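Local coordinates for protein putative prephenate dehydratase (Streptococcus mutans, PDB 4LUB) that probably catalyses the decarboxylating dehydration of prephenate to phenylpyruvate, the step that commits prephenate to L-phenylalanine biosynthesis, at residues H21-A26 against F48-V53; R174-G179 against K193-L198. All coordinates share one frame; numbering follows the deposited sequence.

Interaction 1 (H21-A26 against F48-V53)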
# COMPACT_ATOMS: atom_id res chain seq x y z
N HIS B 21 7.58 8.45 26.49
CA HIS B 21 7.59 9.88 26.23
C HIS B 21 6.17 10.45 26.24
O HIS B 21 5.95 11.58 26.69
CB HIS B 21 8.27 10.14 24.89
CG HIS B 21 9.75 9.89 24.91
ND1 HIS B 21 10.27 8.63 25.05
CD2 HIS B 21 10.81 10.73 24.84
CE1 HIS B 21 11.59 8.70 25.05
NE2 HIS B 21 11.94 9.96 24.92
N ALA B 22 5.22 9.66 25.75
CA ALA B 22 3.84 10.11 25.68
C ALA B 22 3.23 10.14 27.08
O ALA B 22 2.41 11.01 27.39
CB ALA B 22 3.04 9.20 24.76
N PHE B 23 3.63 9.18 27.91
CA PHE B 23 3.01 8.95 29.21
C PHE B 23 4.05 8.68 30.28
O PHE B 23 4.18 7.56 30.77
CB PHE B 23 2.02 7.78 29.12
CG PHE B 23 0.91 8.00 28.13
CD1 PHE B 23 -0.12 8.87 28.43
CD2 PHE B 23 0.91 7.35 26.91
CE1 PHE B 23 -1.15 9.08 27.52
CE2 PHE B 23 -0.11 7.56 26.00
CZ PHE B 23 -1.14 8.43 26.30
N PRO B 24 4.83 9.72 30.65
CA PRO B 24 5.96 9.48 31.56
C PRO B 24 5.54 9.12 32.99
O PRO B 24 6.30 8.44 33.68
CB PRO B 24 6.71 10.81 31.53
CG PRO B 24 5.68 11.82 31.15
CD PRO B 24 4.76 11.12 30.20
N ALA B 25 4.37 9.59 33.42
CA ALA B 25 3.88 9.32 34.78
C ALA B 25 3.03 8.05 34.92
O ALA B 25 2.44 7.81 35.97
CB ALA B 25 3.07 10.51 35.27
N ALA B 26 2.99 7.22 33.89
CA ALA B 26 1.96 6.18 33.82
C ALA B 26 2.51 4.76 33.97
O ALA B 26 3.71 4.53 33.85
CB ALA B 26 1.18 6.31 32.52
N PHE B 48 -4.73 3.75 26.95
CA PHE B 48 -4.22 4.12 25.63
C PHE B 48 -3.39 2.95 25.17
O PHE B 48 -2.89 2.19 26.00
CB PHE B 48 -3.36 5.40 25.66
CG PHE B 48 -4.11 6.65 26.04
CD1 PHE B 48 -4.77 7.40 25.07
CD2 PHE B 48 -4.14 7.10 27.35
CE1 PHE B 48 -5.47 8.54 25.40
CE2 PHE B 48 -4.84 8.24 27.69
CZ PHE B 48 -5.50 8.96 26.72
N ALA B 49 -3.23 2.78 23.87
CA ALA B 49 -2.32 1.77 23.36
C ALA B 49 -1.35 2.43 22.39
O ALA B 49 -1.72 3.38 21.70
CB ALA B 49 -3.08 0.65 22.69
N ILE B 50 -0.10 1.97 22.39
CA ILE B 50 0.92 2.51 21.50
C ILE B 50 1.44 1.41 20.58
O ILE B 50 1.89 0.36 21.04
CB ILE B 50 2.09 3.16 22.28
CG1 ILE B 50 1.66 4.50 22.87
CG2 ILE B 50 3.21 3.55 21.34
CD1 ILE B 50 0.78 4.43 24.06
N VAL B 51 1.34 1.66 19.28
CA VAL B 51 1.75 0.71 18.25
C VAL B 51 2.51 1.40 17.13
O VAL B 51 2.26 2.57 16.83
CB VAL B 51 0.53 -0.04 17.64
CG1 VAL B 51 -0.19 -0.88 18.70
CG2 VAL B 51 -0.42 0.94 16.94
N PRO B 52 3.47 0.69 16.51
CA PRO B 52 4.08 1.17 15.26
C PRO B 52 3.06 1.12 14.14
O PRO B 52 2.28 0.16 14.08
CB PRO B 52 5.23 0.18 15.02
CG PRO B 52 4.80 -1.07 15.72
CD PRO B 52 3.96 -0.65 16.90
N VAL B 53 3.00 2.14 13.29
CA VAL B 53 2.09 2.08 12.16
C VAL B 53 2.77 2.14 10.79
O VAL B 53 2.28 1.56 9.83
CB VAL B 53 1.00 3.18 12.25
CG1 VAL B 53 0.45 3.25 13.66
CG2 VAL B 53 1.50 4.54 11.77
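The rings of F23 and F48 meet in an offset stack, their centroids 4.8 Å apart and their planes inclined at 26°. One face of the F48 ring carries the outer corner of F23: CZ of F23 stands 3.4 Å from CD2 of F48, displaced toward the rim and not over the middle. CE1 of F23 reaches the same side of the F48 ring, 3.6 Å from CD2 of F48. Relative to the F23 ring, F48 comes in obliquely, whereas I50 lies at the F23 edge, close to its plane, where CD1 of I50 is 3.8 Å from CE2 of F23. A chi1 of -60°, with CG anti to the carbonyl carbon, carries the F23 ring toward strand 48-55; the ring planes stay not far from parallel although the two side chains cross at about a right angle. The contact is wholly apolar and buried. F23 is the first residue past helix 14-22 and starts the type I turn to A26 that leads into strand 27-31. I5, V177 and P183 also pack on F23, while V18 and A19 of the helix pack on I50. This is the hydrophobic layer between helix and sheet of an alpha/beta fold: strand 4-8, helix 14-22 and the parallel strand 27-31 form a beta-alpha-beta unit, and 48-55 pairs in parallel with the other side of 4-8.

Interaction 2 (R174-G179 against K193-L198)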
# COMPACT_ATOMS: atom_id res chain seq x y z
N ARG B 174 6.65 5.76 12.30
CA ARG B 174 5.54 6.49 12.88
C ARG B 174 4.86 5.56 13.88
O ARG B 174 4.59 4.41 13.56
CB ARG B 174 4.55 6.91 11.78
CG ARG B 174 5.15 7.84 10.74
CD ARG B 174 4.24 8.03 9.52
NE ARG B 174 3.06 8.83 9.86
CZ ARG B 174 1.88 8.72 9.26
NH1 ARG B 174 1.73 7.88 8.25
NH2 ARG B 174 0.87 9.50 9.63
N PHE B 175 4.59 6.07 15.07
CA PHE B 175 3.87 5.32 16.10
C PHE B 175 2.61 6.11 16.43
O PHE B 175 2.64 7.34 16.47
CB PHE B 175 4.70 5.11 17.39
CG PHE B 175 5.96 4.30 17.19
CD1 PHE B 175 7.08 4.85 16.61
CD2 PHE B 175 6.00 2.98 17.60
CE1 PHE B 175 8.23 4.09 16.43
CE2 PHE B 175 7.14 2.21 17.43
CZ PHE B 175 8.26 2.77 16.84
N TRP B 176 1.51 5.40 16.60
CA TRP B 176 0.28 6.01 17.06
C TRP B 176 -0.05 5.71 18.51
O TRP B 176 0.11 4.59 18.98
CB TRP B 176 -0.88 5.58 16.16
CG TRP B 176 -0.93 6.34 14.88
CD1 TRP B 176 -0.15 7.40 14.51
CD2 TRP B 176 -1.81 6.09 13.78
NE1 TRP B 176 -0.49 7.82 13.25
CE2 TRP B 176 -1.52 7.05 12.79
CE3 TRP B 176 -2.83 5.16 13.55
CZ2 TRP B 176 -2.20 7.09 11.57
CZ3 TRP B 176 -3.51 5.20 12.35
CH2 TRP B 176 -3.19 6.16 11.37
N VAL B 177 -0.52 6.74 19.20
CA VAL B 177 -1.18 6.56 20.48
C VAL B 177 -2.66 6.42 20.20
O VAL B 177 -3.30 7.31 19.64
CB VAL B 177 -0.92 7.74 21.44
CG1 VAL B 177 -1.62 7.50 22.76
CG2 VAL B 177 0.57 7.96 21.64
N LEU B 178 -3.20 5.25 20.52
CA LEU B 178 -4.61 4.96 20.35
C LEU B 178 -5.38 5.14 21.64
O LEU B 178 -4.94 4.69 22.70
CB LEU B 178 -4.82 3.53 19.82
CG LEU B 178 -4.41 3.05 18.42
CD1 LEU B 178 -3.68 4.10 17.60
CD2 LEU B 178 -3.69 1.70 18.43
N GLY B 179 -6.54 5.77 21.54
CA GLY B 179 -7.41 5.92 22.68
C GLY B 179 -8.64 6.73 22.36
O GLY B 179 -9.09 6.77 21.21
N LYS B 193 -2.60 16.04 11.36
CA LYS B 193 -3.10 15.16 10.31
C LYS B 193 -4.43 14.50 10.67
O LYS B 193 -4.81 14.46 11.83
CB LYS B 193 -2.07 14.07 9.99
CG LYS B 193 -0.92 14.55 9.10
CD LYS B 193 0.11 13.45 8.88
CE LYS B 193 1.27 13.94 8.01
NZ LYS B 193 2.29 12.88 7.75
N ILE B 194 -5.09 13.97 9.65
CA ILE B 194 -6.27 13.14 9.84
C ILE B 194 -6.07 11.93 8.95
O ILE B 194 -5.63 12.06 7.81
CB ILE B 194 -7.60 13.88 9.50
CG1 ILE B 194 -8.78 12.92 9.55
CG2 ILE B 194 -7.54 14.54 8.12
CD1 ILE B 194 -10.14 13.61 9.60
N SER B 195 -6.35 10.75 9.49
CA SER B 195 -6.24 9.52 8.71
C SER B 195 -7.61 8.90 8.52
O SER B 195 -8.40 8.80 9.46
CB SER B 195 -5.30 8.52 9.38
OG SER B 195 -3.99 9.02 9.44
N LEU B 196 -7.88 8.49 7.29
CA LEU B 196 -9.18 7.96 6.94
C LEU B 196 -9.03 6.58 6.32
O LEU B 196 -8.03 6.30 5.65
CB LEU B 196 -9.91 8.88 5.95
CG LEU B 196 -10.32 10.28 6.39
CD1 LEU B 196 -10.74 11.11 5.17
CD2 LEU B 196 -11.39 10.31 7.48
N ALA B 197 -9.99 5.71 6.57
CA ALA B 197 -10.12 4.51 5.77
C ALA B 197 -11.35 4.64 4.88
O ALA B 197 -12.47 4.75 5.38
CB ALA B 197 -10.20 3.26 6.65
N LEU B 198 -11.15 4.67 3.56
CA LEU B 198 -12.26 4.84 2.62
C LEU B 198 -12.58 3.54 1.91
O LEU B 198 -11.68 2.78 1.54
CB LEU B 198 -11.96 5.89 1.55
CG LEU B 198 -11.45 7.30 1.82
CD1 LEU B 198 -10.98 7.89 0.51
CD2 LEU B 198 -12.54 8.16 2.40
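The hydroxyl of S195 is gripped by two groups on the strands flanking 189-199, hydrogen-bonded to both the OH of Y271 and OD1 of D242, and it also rests against the benzo part of the W176 indole. OG of S195 is 3.4 Å from CZ2 of W176 and 3.5 Å from CH2 of the same ring, approaching obliquely. CB of S195 adds an apolar touch, 3.7 Å from CH2 of W176. The chi1 of -64° sets OG beside the backbone N of S195, where it can touch the indole while its hydrogen bonds go to the tyrosine and the aspartate. K193 reaches across with a chain extended beyond CG and sets its ammonium over one face of the R174 guanidinium, NZ of K193 being 4.1 Å from NH2 of R174. The like charges are probably offset by acids: a single carboxylate oxygen, OE1 of E79, ties NE1 of W176 by a hydrogen bond to NH2 of R174 by a salt bridge, while NH1 of R174 is salt-bridged to E54 and to OD2 of D242. A bend at chi3 (71°) turns the guanidinium toward that cluster. Strand 172-179 lies between 48-55 and 75-83, and strand 189-199 between 237-244 and 264-274; Y271 of 264-274 packs on R174, W176 and K193, bridging the two strands.

In the fold
The centres of interactions 1 and 2 lie about 14 Å apart, and along the chain the first closes before the second opens. They meet in one sheet, where strands 48-55 and 172-179 are antiparallel neighbours: A49 O and L178 N are 2.7 Å apart, and V53 N and R174 O 2.8 Å, both probable hydrogen bonds. Interaction 1 packs F23, just past helix 14-22, onto strand 48-55, inside the prephenate dehydratase region. Interaction 2 lies near the centre of the chain and joins strand 172-179 of that region to strand 189-199, which runs into the ACT region. Together they lead from the dehydratase core to its junction with the probably regulatory ACT domain.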